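Local atomic coordinates of quinone oxidoreductase (Coxiella burnetii, PDB entry 3TQH), a protein that probably reduces quinones with NADPH, which it binds, as the electron donor. Residues P18-L23 / K51-S56; L139-A144 / I170-Q175; Q199-H204 / L210-P215. All coordinates share one frame; numbering follows the deposited sequence.

In the fold
Following the chain from the N terminus, contact 1 comes first: it brings the 3-10 turn at 18-20 against helix 47-53 and closes a loop of 27 residues that contains strand 36-44. Contact 2 pairs helix 135-147 with helix 164-175, closing a helix-strand-helix unit around strand 155-158. Contact 3 is local, joining strand 199-202 at the border of the six-stranded parallel sheet to the end of helix 208-211 across five residues. The loops follow one another, and none nests in or crosses another. Contact 1 belongs to the GroES-like part of the fold and contact 3 to the Rossmann part; NADPH touches the segments of all three.

Contact 1 of 3, residues P18-L23 / K51-S56. With NDP (NADPH dihydro-nicotinamide-adenine-dinucleotide phosphate), chain B; SO4 (sulfate ion), chain C.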
loop_
_atom_site.group_PDB
_atom_site.type_symbol
_atom_site.label_atom_id
_atom_site.label_comp_id
_atom_site.label_asym_id
_atom_site.label_seq_id
_atom_site.Cartn_x
_atom_site.Cartn_y
_atom_site.Cartn_z
ATOM N N PRO A 18 -15.781 10.279 6.167
ATOM C CA PRO A 18 -14.693 10.333 7.150
ATOM C C PRO A 18 -15.107 10.712 8.578
ATOM O O PRO A 18 -14.471 10.271 9.530
ATOM C CB PRO A 18 -13.750 11.382 6.558
ATOM C CG PRO A 18 -13.944 11.243 5.081
ATOM C CD PRO A 18 -15.402 10.930 4.897
ATOM N N LYS A 19 -16.161 11.514 8.717
ATOM C CA LYS A 19 -16.657 11.944 10.033
ATOM C C LYS A 19 -17.055 10.795 10.972
ATOM O O LYS A 19 -17.186 11.018 12.183
ATOM C CB LYS A 19 -17.869 12.885 9.883
ATOM C CG LYS A 19 -17.538 14.366 9.669
ATOM C CD LYS A 19 -18.733 15.253 10.034
ATOM C CE LYS A 19 -18.588 16.674 9.485
ATOM N NZ LYS A 19 -19.618 17.613 10.052
ATOM N N VAL A 20 -17.270 9.593 10.426
ATOM C CA VAL A 20 -17.663 8.425 11.240
ATOM C C VAL A 20 -16.507 7.835 12.052
ATOM O O VAL A 20 -16.729 6.999 12.924
ATOM C CB VAL A 20 -18.302 7.283 10.393
ATOM C CG1 VAL A 20 -19.504 7.794 9.621
ATOM C CG2 VAL A 20 -17.282 6.656 9.462
ATOM N N LEU A 21 -15.281 8.258 11.759
ATOM C CA LEU A 21 -14.120 7.841 12.534
ATOM C C LEU A 21 -14.113 8.537 13.889
ATOM O O LEU A 21 -14.323 9.745 13.964
ATOM C CB LEU A 21 -12.836 8.176 11.788
ATOM C CG LEU A 21 -12.573 7.439 10.476
ATOM C CD1 LEU A 21 -11.187 7.790 9.974
ATOM C CD2 LEU A 21 -12.696 5.953 10.642
ATOM N N LYS A 22 -13.872 7.773 14.952
ATOM C CA LYS A 22 -13.845 8.316 16.311
ATOM C C LYS A 22 -12.629 7.801 17.077
ATOM O O LYS A 22 -12.263 6.629 16.956
ATOM C CB LYS A 22 -15.106 7.918 17.081
ATOM C CG LYS A 22 -16.399 7.969 16.275
ATOM C CD LYS A 22 -17.620 7.695 17.154
ATOM C CE LYS A 22 -17.770 6.212 17.472
ATOM N NZ LYS A 22 -18.597 5.991 18.689
ATOM N N LEU A 23 -12.014 8.682 17.864
ATOM C CA LEU A 23 -10.976 8.277 18.805
ATOM C C LEU A 23 -11.703 7.759 20.036
ATOM O O LEU A 23 -12.435 8.497 20.685
ATOM C CB LEU A 23 -10.057 9.452 19.162
ATOM C CG LEU A 23 -8.777 9.125 19.942
ATOM C CD1 LEU A 23 -7.826 8.303 19.092
ATOM C CD2 LEU A 23 -8.096 10.396 20.414
ATOM N N LYS A 51 -12.025 2.751 1.683
ATOM C CA LYS A 51 -12.967 1.894 0.960
ATOM C C LYS A 51 -13.696 0.948 1.915
ATOM O O LYS A 51 -14.842 0.560 1.669
ATOM C CB LYS A 51 -12.239 1.072 -0.106
ATOM C CG LYS A 51 -11.566 1.898 -1.200
ATOM C CD LYS A 51 -10.612 1.040 -2.013
ATOM C CE LYS A 51 -10.026 1.806 -3.193
ATOM N NZ LYS A 51 -9.312 0.901 -4.141
ATOM N N THR A 52 -13.020 0.560 2.994
ATOM C CA THR A 52 -13.641 -0.272 4.020
ATOM C C THR A 52 -14.611 0.602 4.803
ATOM O O THR A 52 -15.782 0.261 4.960
ATOM C CB THR A 52 -12.580 -0.892 4.959
ATOM O OG1 THR A 52 -11.642 -1.651 4.188
ATOM C CG2 THR A 52 -13.226 -1.801 6.008
ATOM N N ARG A 53 -14.114 1.756 5.242
ATOM C CA ARG A 53 -14.889 2.710 6.036
ATOM C C ARG A 53 -16.137 3.223 5.316
ATOM O O ARG A 53 -17.171 3.397 5.949
ATOM C CB ARG A 53 -13.994 3.884 6.462
ATOM C CG ARG A 53 -14.636 4.852 7.450
ATOM C CD ARG A 53 -15.205 6.068 6.748
ATOM N NE ARG A 53 -14.132 6.782 6.087
ATOM C CZ ARG A 53 -14.200 7.373 4.900
ATOM N NH1 ARG A 53 -15.314 7.385 4.184
ATOM N NH2 ARG A 53 -13.112 7.959 4.430
ATOM N N ASN A 54 -16.057 3.474 4.012
ATOM C CA ASN A 54 -17.248 3.918 3.274
ATOM C C ASN A 54 -18.156 2.765 2.830
ATOM O O ASN A 54 -19.267 2.998 2.347
ATOM C CB ASN A 54 -16.914 4.886 2.111
ATOM C CG ASN A 54 -16.160 4.228 0.954
ATOM O OD1 ASN A 54 -16.368 3.057 0.622
ATOM N ND2 ASN A 54 -15.294 5.011 0.312
ATOM N N GLY A 55 -17.691 1.529 3.022
ATOM C CA GLY A 55 -18.521 0.346 2.822
ATOM C C GLY A 55 -18.484 -0.234 1.418
ATOM O O GLY A 55 -19.211 -1.181 1.125
ATOM N N SER A 56 -17.633 0.317 0.557
ATOM C CA SER A 56 -17.582 -0.100 -0.841
ATOM C C SER A 56 -16.750 -1.362 -1.043
ATOM O O SER A 56 -17.018 -2.142 -1.960
ATOM C CB SER A 56 -17.035 1.027 -1.726
ATOM O OG SER A 56 -15.698 1.358 -1.385
HETATM P PA NDP B . -2.829 6.478 -3.575
HETATM O O1A NDP B . -4.004 7.123 -2.959
HETATM O O2A NDP B . -1.618 6.657 -2.751
HETATM O O5B NDP B . -2.559 7.096 -5.034
HETATM C C5B NDP B . -2.715 8.489 -5.229
HETATM C C4B NDP B . -2.131 8.890 -6.575
HETATM O O4B NDP B . -3.035 8.537 -7.600
HETATM C C3B NDP B . -1.881 10.385 -6.727
HETATM O O3B NDP B . -0.493 10.640 -6.692
HETATM C C2B NDP B . -2.498 10.761 -8.070
HETATM O O2B NDP B . -1.609 11.472 -8.904
HETATM C C1B NDP B . -2.835 9.413 -8.684
HETATM N N9A NDP B . -4.036 9.407 -9.533
HETATM C C8A NDP B . -5.328 9.655 -9.140
HETATM N N7A NDP B . -6.136 9.522 -10.212
HETATM C C5A NDP B . -5.382 9.192 -11.280
HETATM C C6A NDP B . -5.712 8.948 -12.606
HETATM N N6A NDP B . -6.975 9.031 -12.992
HETATM N N1A NDP B . -4.722 8.629 -13.507
HETATM C C2A NDP B . -3.404 8.549 -13.079
HETATM N N3A NDP B . -3.074 8.785 -11.755
HETATM C C4A NDP B . -4.056 9.108 -10.870
HETATM O O3 NDP B . -3.122 4.920 -3.860
HETATM P PN NDP B . -2.093 3.690 -3.677
HETATM O O1N NDP B . -1.913 3.423 -2.234
HETATM O O2N NDP B . -0.901 3.836 -4.526
HETATM O O5D NDP B . -2.997 2.505 -4.280
HETATM C C5D NDP B . -3.547 2.577 -5.581
HETATM C C4D NDP B . -4.664 1.549 -5.725
HETATM O O4D NDP B . -4.153 0.243 -5.539
HETATM C C3D NDP B . -5.757 1.763 -4.687
HETATM O O3D NDP B . -7.018 1.665 -5.307
HETATM C C2D NDP B . -5.534 0.657 -3.678
HETATM O O2D NDP B . -6.729 0.261 -3.029
HETATM C C1D NDP B . -4.908 -0.438 -4.547
HETATM N N1N NDP B . -4.046 -1.402 -3.826
HETATM C C2N NDP B . -4.279 -2.741 -4.027
HETATM C C3N NDP B . -3.563 -3.728 -3.354
HETATM C C7N NDP B . -3.830 -5.186 -3.586
HETATM O O7N NDP B . -3.078 -6.134 -2.859
HETATM N N7N NDP B . -4.767 -5.556 -4.457
HETATM C C4N NDP B . -2.508 -3.295 -2.375
HETATM C C5N NDP B . -2.295 -1.824 -2.208
HETATM C C6N NDP B . -3.081 -0.949 -2.954
HETATM P P2B NDP B . -1.827 13.037 -9.216
HETATM O O1X NDP B . -0.578 13.564 -9.875
HETATM O O2X NDP B . -2.059 13.795 -7.931
HETATM O O3X NDP B . -2.994 13.262 -10.139
HETATM S S SO4 C . -8.090 -2.946 -2.813
HETATM O O1 SO4 C . -6.873 -2.737 -2.029
HETATM O O2 SO4 C . -7.777 -3.043 -4.237
HETATM O O3 SO4 C . -8.750 -4.169 -2.371
HETATM O O4 SO4 C . -9.005 -1.835 -2.599
#
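The 3-10 turn at 18-20 and the start of the strand after it pack over an arginine of helix 47-53 in the GroES-like part of the protein, with P18, V20 and L21 all touching R53. The guanidinium of R53 lies flat under the proline ring: P18 N sits 3.5 Å above its plane, over the centre, and P18 CG comes to 3.4 Å from R53 NH2. CG of R53 is anti to the backbone N (chi1 -172°), which sends the chain out towards 18-23; bends at chi2 and chi3 then turn the head group under the proline. The aliphatic part is gripped as well, with V20 CG2 3.5 Å from R53 CD and L21 CD2 crossing at about a right angle, 3.9 Å from R53 CG. No hydrogen bond joins the two segments. The charged end is instead fixed by E308 in a salt bridge, by H304, and by the carbonyl of G16. On another side of the helix, K51 belongs to the NADPH site: its NZ bonds NADPH O3D at 2.7 Å and O2D at 2.9 Å, and O4 of a sulfate at 3.2 Å. N54 OD1 accepts from S56 N in an Asx turn and also from S56 OG. Around this, P18 and L21 rest on helix 300-308, V20 and L21 reach F12 of strand 6-12, and T52 packs on helix 58-63.

Contact 2 of 3, residues L139-A144 / I170-Q175. With NDP (NADPH dihydro-nicotinamide-adenine-dinucleotide phosphate), chain B.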
loop_
_atom_site.group_PDB
_atom_site.type_symbol
_atom_site.label_atom_id
_atom_site.label_comp_id
_atom_site.label_asym_id
_atom_site.label_seq_id
_atom_site.Cartn_x
_atom_site.Cartn_y
_atom_site.Cartn_z
ATOM N N LEU A 139 5.430 -3.826 -0.705
ATOM C CA LEU A 139 5.209 -5.211 -1.109
ATOM C C LEU A 139 4.335 -5.264 -2.352
ATOM O O LEU A 139 4.525 -6.130 -3.204
ATOM C CB LEU A 139 4.581 -6.041 0.014
ATOM C CG LEU A 139 5.485 -6.405 1.198
ATOM C CD1 LEU A 139 4.657 -6.955 2.367
ATOM C CD2 LEU A 139 6.579 -7.398 0.783
ATOM N N THR A 140 3.385 -4.339 -2.467
ATOM C CA THR A 140 2.527 -4.292 -3.642
ATOM C C THR A 140 3.323 -3.875 -4.880
ATOM O O THR A 140 3.264 -4.534 -5.920
ATOM C CB THR A 140 1.337 -3.346 -3.447
ATOM O OG1 THR A 140 0.649 -3.687 -2.239
ATOM C CG2 THR A 140 0.380 -3.462 -4.616
ATOM N N ALA A 141 4.079 -2.790 -4.764
ATOM C CA ALA A 141 4.924 -2.331 -5.861
ATOM C C ALA A 141 5.789 -3.477 -6.382
ATOM O O ALA A 141 5.798 -3.755 -7.575
ATOM C CB ALA A 141 5.791 -1.171 -5.405
ATOM N N LEU A 142 6.484 -4.163 -5.479
ATOM C CA LEU A 142 7.426 -5.216 -5.864
ATOM C C LEU A 142 6.731 -6.406 -6.521
ATOM O O LEU A 142 7.146 -6.881 -7.579
ATOM C CB LEU A 142 8.211 -5.691 -4.639
ATOM C CG LEU A 142 9.412 -6.610 -4.865
ATOM C CD1 LEU A 142 10.404 -6.009 -5.879
ATOM C CD2 LEU A 142 10.100 -6.901 -3.533
ATOM N N GLN A 143 5.665 -6.881 -5.889
ATOM C CA GLN A 143 4.945 -8.051 -6.377
ATOM C C GLN A 143 4.213 -7.788 -7.693
ATOM O O GLN A 143 4.027 -8.704 -8.489
ATOM C CB GLN A 143 3.997 -8.570 -5.303
ATOM C CG GLN A 143 4.741 -9.162 -4.106
ATOM C CD GLN A 143 3.850 -9.420 -2.907
ATOM O OE1 GLN A 143 2.625 -9.345 -2.997
ATOM N NE2 GLN A 143 4.463 -9.733 -1.779
ATOM N N ALA A 144 3.833 -6.534 -7.934
ATOM C CA ALA A 144 3.253 -6.145 -9.218
ATOM C C ALA A 144 4.312 -6.208 -10.314
ATOM O O ALA A 144 4.077 -6.776 -11.384
ATOM C CB ALA A 144 2.655 -4.757 -9.141
ATOM N N ILE A 170 7.951 2.960 -9.358
ATOM C CA ILE A 170 8.828 3.702 -10.261
ATOM C C ILE A 170 10.300 3.520 -9.910
ATOM O O ILE A 170 11.128 3.287 -10.789
ATOM C CB ILE A 170 8.512 5.210 -10.250
ATOM C CG1 ILE A 170 7.180 5.470 -10.964
ATOM C CG2 ILE A 170 9.666 6.000 -10.903
ATOM C CD1 ILE A 170 6.701 6.902 -10.862
ATOM N N GLN A 171 10.625 3.631 -8.631
ATOM C CA GLN A 171 12.017 3.504 -8.204
ATOM C C GLN A 171 12.496 2.076 -8.398
ATOM O O GLN A 171 13.595 1.850 -8.900
ATOM C CB GLN A 171 12.177 3.895 -6.747
ATOM C CG GLN A 171 11.900 5.334 -6.475
ATOM C CD GLN A 171 11.923 5.626 -4.999
ATOM O OE1 GLN A 171 12.992 5.792 -4.422
ATOM N NE2 GLN A 171 10.746 5.682 -4.375
ATOM N N LEU A 172 11.662 1.119 -7.998
ATOM C CA LEU A 172 11.982 -0.291 -8.164
ATOM C C LEU A 172 12.116 -0.678 -9.635
ATOM O O LEU A 172 13.015 -1.439 -9.988
ATOM C CB LEU A 172 10.951 -1.175 -7.455
ATOM C CG LEU A 172 11.034 -1.140 -5.921
ATOM C CD1 LEU A 172 9.830 -1.839 -5.281
ATOM C CD2 LEU A 172 12.347 -1.740 -5.422
ATOM N N ALA A 173 11.251 -0.136 -10.490
ATOM C CA ALA A 173 11.318 -0.407 -11.935
ATOM C C ALA A 173 12.585 0.165 -12.571
ATOM O O ALA A 173 13.162 -0.450 -13.460
ATOM C CB ALA A 173 10.092 0.149 -12.636
ATOM N N LYS A 174 13.002 1.346 -12.116
ATOM C CA LYS A 174 14.232 1.977 -12.581
ATOM C C LYS A 174 15.442 1.135 -12.189
ATOM O O LYS A 174 16.357 0.932 -12.999
ATOM C CB LYS A 174 14.355 3.390 -11.997
ATOM C CG LYS A 174 15.621 4.158 -12.398
ATOM C CD LYS A 174 15.533 4.708 -13.814
ATOM C CE LYS A 174 16.828 5.418 -14.201
ATOM N NZ LYS A 174 16.839 5.845 -15.633
ATOM N N GLN A 175 15.435 0.632 -10.957
ATOM C CA GLN A 175 16.510 -0.240 -10.467
ATOM C C GLN A 175 16.578 -1.581 -11.212
ATOM O O GLN A 175 17.631 -2.208 -11.242
ATOM C CB GLN A 175 16.370 -0.484 -8.959
ATOM C CG GLN A 175 16.650 0.744 -8.096
ATOM C CD GLN A 175 16.260 0.540 -6.633
ATOM O OE1 GLN A 175 16.388 -0.563 -6.089
ATOM N NE2 GLN A 175 15.783 1.607 -5.992
HETATM P PA NDP B . -2.829 6.478 -3.575
HETATM O O1A NDP B . -4.004 7.123 -2.959
HETATM O O2A NDP B . -1.618 6.657 -2.751
HETATM O O5B NDP B . -2.559 7.096 -5.034
HETATM C C5B NDP B . -2.715 8.489 -5.229
HETATM C C4B NDP B . -2.131 8.890 -6.575
HETATM O O4B NDP B . -3.035 8.537 -7.600
HETATM C C3B NDP B . -1.881 10.385 -6.727
HETATM O O3B NDP B . -0.493 10.640 -6.692
HETATM C C2B NDP B . -2.498 10.761 -8.070
HETATM O O2B NDP B . -1.609 11.472 -8.904
HETATM C C1B NDP B . -2.835 9.413 -8.684
HETATM N N9A NDP B . -4.036 9.407 -9.533
HETATM C C8A NDP B . -5.328 9.655 -9.140
HETATM N N7A NDP B . -6.136 9.522 -10.212
HETATM C C5A NDP B . -5.382 9.192 -11.280
HETATM C C6A NDP B . -5.712 8.948 -12.606
HETATM N N6A NDP B . -6.975 9.031 -12.992
HETATM N N1A NDP B . -4.722 8.629 -13.507
HETATM C C2A NDP B . -3.404 8.549 -13.079
HETATM N N3A NDP B . -3.074 8.785 -11.755
HETATM C C4A NDP B . -4.056 9.108 -10.870
HETATM O O3 NDP B . -3.122 4.920 -3.860
HETATM P PN NDP B . -2.093 3.690 -3.677
HETATM O O1N NDP B . -1.913 3.423 -2.234
HETATM O O2N NDP B . -0.901 3.836 -4.526
HETATM O O5D NDP B . -2.997 2.505 -4.280
HETATM C C5D NDP B . -3.547 2.577 -5.581
HETATM C C4D NDP B . -4.664 1.549 -5.725
HETATM O O4D NDP B . -4.153 0.243 -5.539
HETATM C C3D NDP B . -5.757 1.763 -4.687
HETATM O O3D NDP B . -7.018 1.665 -5.307
HETATM C C2D NDP B . -5.534 0.657 -3.678
HETATM O O2D NDP B . -6.729 0.261 -3.029
HETATM C C1D NDP B . -4.908 -0.438 -4.547
HETATM N N1N NDP B . -4.046 -1.402 -3.826
HETATM C C2N NDP B . -4.279 -2.741 -4.027
HETATM C C3N NDP B . -3.563 -3.728 -3.354
HETATM C C7N NDP B . -3.830 -5.186 -3.586
HETATM O O7N NDP B . -3.078 -6.134 -2.859
HETATM N N7N NDP B . -4.767 -5.556 -4.457
HETATM C C4N NDP B . -2.508 -3.295 -2.375
HETATM C C5N NDP B . -2.295 -1.824 -2.208
HETATM C C6N NDP B . -3.081 -0.949 -2.954
HETATM P P2B NDP B . -1.827 13.037 -9.216
HETATM O O1X NDP B . -0.578 13.564 -9.875
HETATM O O2X NDP B . -2.059 13.795 -7.931
HETATM O O3X NDP B . -2.994 13.262 -10.139
#
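Neither A141 and L142 nor L172, which meet between the two helices, has a flat group, so no ring or amide face takes part in the packing itself. A flat group beside the segments is the dihydronicotinamide ring of NADPH, on another side of helix 135-147: T140 OG1 comes to 3.2 Å from C4N of the cofactor, with T140 CG2 3.7 Å from the same atom. The first torsion of T140 (chi1 -53°) sets OG1 beside the backbone N, from where it also bonds T136 O, one turn earlier in the helix. Across the helix interface the work is done by a single methyl. L172 CD1 reaches 4.1 Å from A141 CB and 4.2 Å from L142 CB, and it lies 4.1 Å from L142 N, so it rests on the backbone between the two residues. The CB of L172 is directed toward the other helix, and its extended second torsion (chi2 170°) carries CD1 forward. The CA atoms of L142 and L172 are 7.1 Å apart, a close approach with which the small A141 is consistent. A141 also packs on V165, L168 and A169 of helix 164-175, the helix whose G164 and V165 amides hold NADPH, while L172 touches L278 and L142 touches E274 of helix 272-283. Side chain to side chain the contact is apolar, and it is buried. With no hydrogen bond across it, its hold comes from van der Waals fit; T140, on the NADPH side of helix 135-147, places a polar atom beside C4N, the carbon that carries the hydride in NADPH.

Contact 3 of 3, residues Q199-H204 / L210-P215; sequences QCINYH and LAISTP. With NDP (NADPH dihydro-nicotinamide-adenine-dinucleotide phosphate), chain B.
The backbones of I201 and A211 pass with their CA atoms 6.6 Å apart, where strand 199-202 runs by the weakly bonded helical turn around 210-211. I201 packs across here: its CG2 lies 3.6 Å from A211 CB, and its CD1 meets I212 CG1 at 3.6 Å, the two isoleucines crossing at about a right angle. With CG of Q199 anti to the backbone N (chi1 -179°) and the chain extended beyond it, the amide spans to the other segment. NE2 donates to A211 O at 2.9 Å, with an N-H...O angle of 150°, from 45° above the carbonyl plane. The other end of the amide, OE1, receives a hydrogen from a water that itself accepts from S213 N, and the two bonds together fix how the amide is turned. Beyond the strand, Y203 serves NADPH. The adenine atom N1A sits 3.4 Å above one face of its ring, over the centre, and its OH donates to O3X of the 2'-phosphate at 2.5 Å. A small apolar patch, together with one amide bond and one water bridge, thus ties the helical turn to the border strand, and Y203 at the strand's exit binds the 2'-phosphate, consistent with a preference for NADPH.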
loop_
_atom_site.group_PDB
_atom_site.type_symbol
_atom_site.label_atom_id
_atom_site.label_comp_id
_atom_site.label_asym_id
_atom_site.label_seq_id
_atom_site.Cartn_x
_atom_site.Cartn_y
_atom_site.Cartn_z
ATOM N N GLN A 199 9.397 9.353 -18.803
ATOM C CA GLN A 199 8.294 10.147 -19.336
ATOM C C GLN A 199 7.186 10.243 -18.294
ATOM O O GLN A 199 6.761 9.231 -17.735
ATOM C CB GLN A 199 7.753 9.510 -20.619
ATOM C CG GLN A 199 6.610 10.273 -21.291
ATOM C CD GLN A 199 6.134 9.606 -22.576
ATOM O OE1 GLN A 199 6.459 8.451 -22.842
ATOM N NE2 GLN A 199 5.362 10.334 -23.375
ATOM N N CYS A 200 6.732 11.465 -18.035
ATOM C CA CYS A 200 5.574 11.700 -17.185
ATOM C C CYS A 200 4.447 12.310 -18.004
ATOM O O CYS A 200 4.534 13.458 -18.428
ATOM C CB CYS A 200 5.945 12.639 -16.053
ATOM S SG CYS A 200 7.227 11.978 -15.040
ATOM N N ILE A 201 3.393 11.537 -18.216
ATOM C CA ILE A 201 2.255 11.983 -19.015
ATOM C C ILE A 201 1.261 12.746 -18.140
ATOM O O ILE A 201 0.805 12.231 -17.119
ATOM C CB ILE A 201 1.528 10.789 -19.673
ATOM C CG1 ILE A 201 2.513 9.954 -20.503
ATOM C CG2 ILE A 201 0.373 11.284 -20.540
ATOM C CD1 ILE A 201 1.926 8.685 -21.059
ATOM N N ASN A 202 0.944 13.974 -18.537
ATOM C CA ASN A 202 -0.090 14.757 -17.874
ATOM C C ASN A 202 -1.446 14.267 -18.343
ATOM O O ASN A 202 -1.917 14.656 -19.415
ATOM C CB ASN A 202 0.069 16.252 -18.167
ATOM C CG ASN A 202 -0.967 17.099 -17.446
ATOM O OD1 ASN A 202 -1.904 16.576 -16.840
ATOM N ND2 ASN A 202 -0.804 18.413 -17.507
ATOM N N TYR A 203 -2.070 13.418 -17.531
ATOM C CA TYR A 203 -3.297 12.723 -17.939
ATOM C C TYR A 203 -4.554 13.595 -17.969
ATOM O O TYR A 203 -5.589 13.162 -18.471
ATOM C CB TYR A 203 -3.530 11.471 -17.080
ATOM C CG TYR A 203 -3.891 11.734 -15.638
ATOM C CD1 TYR A 203 -5.225 11.731 -15.216
ATOM C CD2 TYR A 203 -2.902 11.971 -14.689
ATOM C CE1 TYR A 203 -5.553 11.969 -13.883
ATOM C CE2 TYR A 203 -3.221 12.201 -13.363
ATOM C CZ TYR A 203 -4.537 12.199 -12.962
ATOM O OH TYR A 203 -4.826 12.428 -11.638
ATOM N N HIS A 204 -4.463 14.819 -17.448
ATOM C CA HIS A 204 -5.556 15.795 -17.562
ATOM C C HIS A 204 -5.575 16.479 -18.919
ATOM O O HIS A 204 -6.612 16.976 -19.351
ATOM C CB HIS A 204 -5.440 16.881 -16.490
ATOM C CG HIS A 204 -5.432 16.353 -15.092
ATOM N ND1 HIS A 204 -6.414 15.517 -14.610
ATOM C CD2 HIS A 204 -4.562 16.542 -14.072
ATOM C CE1 HIS A 204 -6.147 15.210 -13.352
ATOM N NE2 HIS A 204 -5.030 15.824 -13.000
ATOM N N LEU A 210 -2.330 8.588 -26.358
ATOM C CA LEU A 210 -1.776 9.437 -27.413
ATOM C C LEU A 210 -0.347 9.878 -27.116
ATOM O O LEU A 210 0.440 10.088 -28.031
ATOM C CB LEU A 210 -2.651 10.672 -27.625
ATOM C CG LEU A 210 -4.075 10.414 -28.133
ATOM C CD1 LEU A 210 -4.864 11.713 -28.145
ATOM C CD2 LEU A 210 -4.064 9.773 -29.518
ATOM N N ALA A 211 -0.024 10.015 -25.835
ATOM C CA ALA A 211 1.305 10.426 -25.401
ATOM C C ALA A 211 2.330 9.288 -25.474
ATOM O O ALA A 211 3.536 9.546 -25.457
ATOM C CB ALA A 211 1.236 10.988 -23.981
ATOM N N ILE A 212 1.860 8.041 -25.543
ATOM C CA ILE A 212 2.755 6.880 -25.577
ATOM C C ILE A 212 3.159 6.526 -27.013
ATOM O O ILE A 212 2.328 6.127 -27.824
ATOM C CB ILE A 212 2.128 5.664 -24.865
ATOM C CG1 ILE A 212 2.016 5.952 -23.366
ATOM C CG2 ILE A 212 2.954 4.401 -25.099
ATOM C CD1 ILE A 212 1.365 4.850 -22.586
ATOM N N SER A 213 4.452 6.672 -27.299
ATOM C CA SER A 213 4.996 6.539 -28.656
ATOM C C SER A 213 4.956 5.123 -29.201
ATOM O O SER A 213 4.664 4.918 -30.376
ATOM C CB SER A 213 6.455 7.005 -28.684
ATOM O OG SER A 213 6.553 8.406 -28.526
ATOM N N THR A 214 5.279 4.162 -28.345
ATOM C CA THR A 214 5.505 2.778 -28.760
ATOM C C THR A 214 4.801 1.813 -27.811
ATOM O O THR A 214 4.566 2.153 -26.654
ATOM C CB THR A 214 7.032 2.450 -28.775
ATOM O OG1 THR A 214 7.246 1.072 -29.127
ATOM C CG2 THR A 214 7.672 2.749 -27.404
ATOM N N PRO A 215 4.450 0.613 -28.307
ATOM C CA PRO A 215 3.926 -0.464 -27.476
ATOM C C PRO A 215 4.763 -0.766 -26.230
ATOM O O PRO A 215 5.996 -0.748 -26.271
ATOM C CB PRO A 215 3.940 -1.655 -28.428
ATOM C CG PRO A 215 3.602 -1.054 -29.740
ATOM C CD PRO A 215 4.299 0.291 -29.743
HETATM P PA NDP B . -2.829 6.478 -3.575
HETATM O O1A NDP B . -4.004 7.123 -2.959
HETATM O O2A NDP B . -1.618 6.657 -2.751
HETATM O O5B NDP B . -2.559 7.096 -5.034
HETATM C C5B NDP B . -2.715 8.489 -5.229
HETATM C C4B NDP B . -2.131 8.890 -6.575
HETATM O O4B NDP B . -3.035 8.537 -7.600
HETATM C C3B NDP B . -1.881 10.385 -6.727
HETATM O O3B NDP B . -0.493 10.640 -6.692
HETATM C C2B NDP B . -2.498 10.761 -8.070
HETATM O O2B NDP B . -1.609 11.472 -8.904
HETATM C C1B NDP B . -2.835 9.413 -8.684
HETATM N N9A NDP B . -4.036 9.407 -9.533
HETATM C C8A NDP B . -5.328 9.655 -9.140
HETATM N N7A NDP B . -6.136 9.522 -10.212
HETATM C C5A NDP B . -5.382 9.192 -11.280
HETATM C C6A NDP B . -5.712 8.948 -12.606
HETATM N N6A NDP B . -6.975 9.031 -12.992
HETATM N N1A NDP B . -4.722 8.629 -13.507
HETATM C C2A NDP B . -3.404 8.549 -13.079
HETATM N N3A NDP B . -3.074 8.785 -11.755
HETATM C C4A NDP B . -4.056 9.108 -10.870
HETATM O O3 NDP B . -3.122 4.920 -3.860
HETATM P PN NDP B . -2.093 3.690 -3.677
HETATM O O1N NDP B . -1.913 3.423 -2.234
HETATM O O2N NDP B . -0.901 3.836 -4.526
HETATM O O5D NDP B . -2.997 2.505 -4.280
HETATM C C5D NDP B . -3.547 2.577 -5.581
HETATM C C4D NDP B . -4.664 1.549 -5.725
HETATM O O4D NDP B . -4.153 0.243 -5.539
HETATM C C3D NDP B . -5.757 1.763 -4.687
HETATM O O3D NDP B . -7.018 1.665 -5.307
HETATM C C2D NDP B . -5.534 0.657 -3.678
HETATM O O2D NDP B . -6.729 0.261 -3.029
HETATM C C1D NDP B . -4.908 -0.438 -4.547
HETATM N N1N NDP B . -4.046 -1.402 -3.826
HETATM C C2N NDP B . -4.279 -2.741 -4.027
HETATM C C3N NDP B . -3.563 -3.728 -3.354
HETATM C C7N NDP B . -3.830 -5.186 -3.586
HETATM O O7N NDP B . -3.078 -6.134 -2.859
HETATM N N7N NDP B . -4.767 -5.556 -4.457
HETATM C C4N NDP B . -2.508 -3.295 -2.375
HETATM C C5N NDP B . -2.295 -1.824 -2.208
HETATM C C6N NDP B . -3.081 -0.949 -2.954
HETATM P P2B NDP B . -1.827 13.037 -9.216
HETATM O O1X NDP B . -0.578 13.564 -9.875
HETATM O O2X NDP B . -2.059 13.795 -7.931
HETATM O O3X NDP B . -2.994 13.262 -10.139
HETATM O O HOH W 1 6.160 6.692 -25.243
#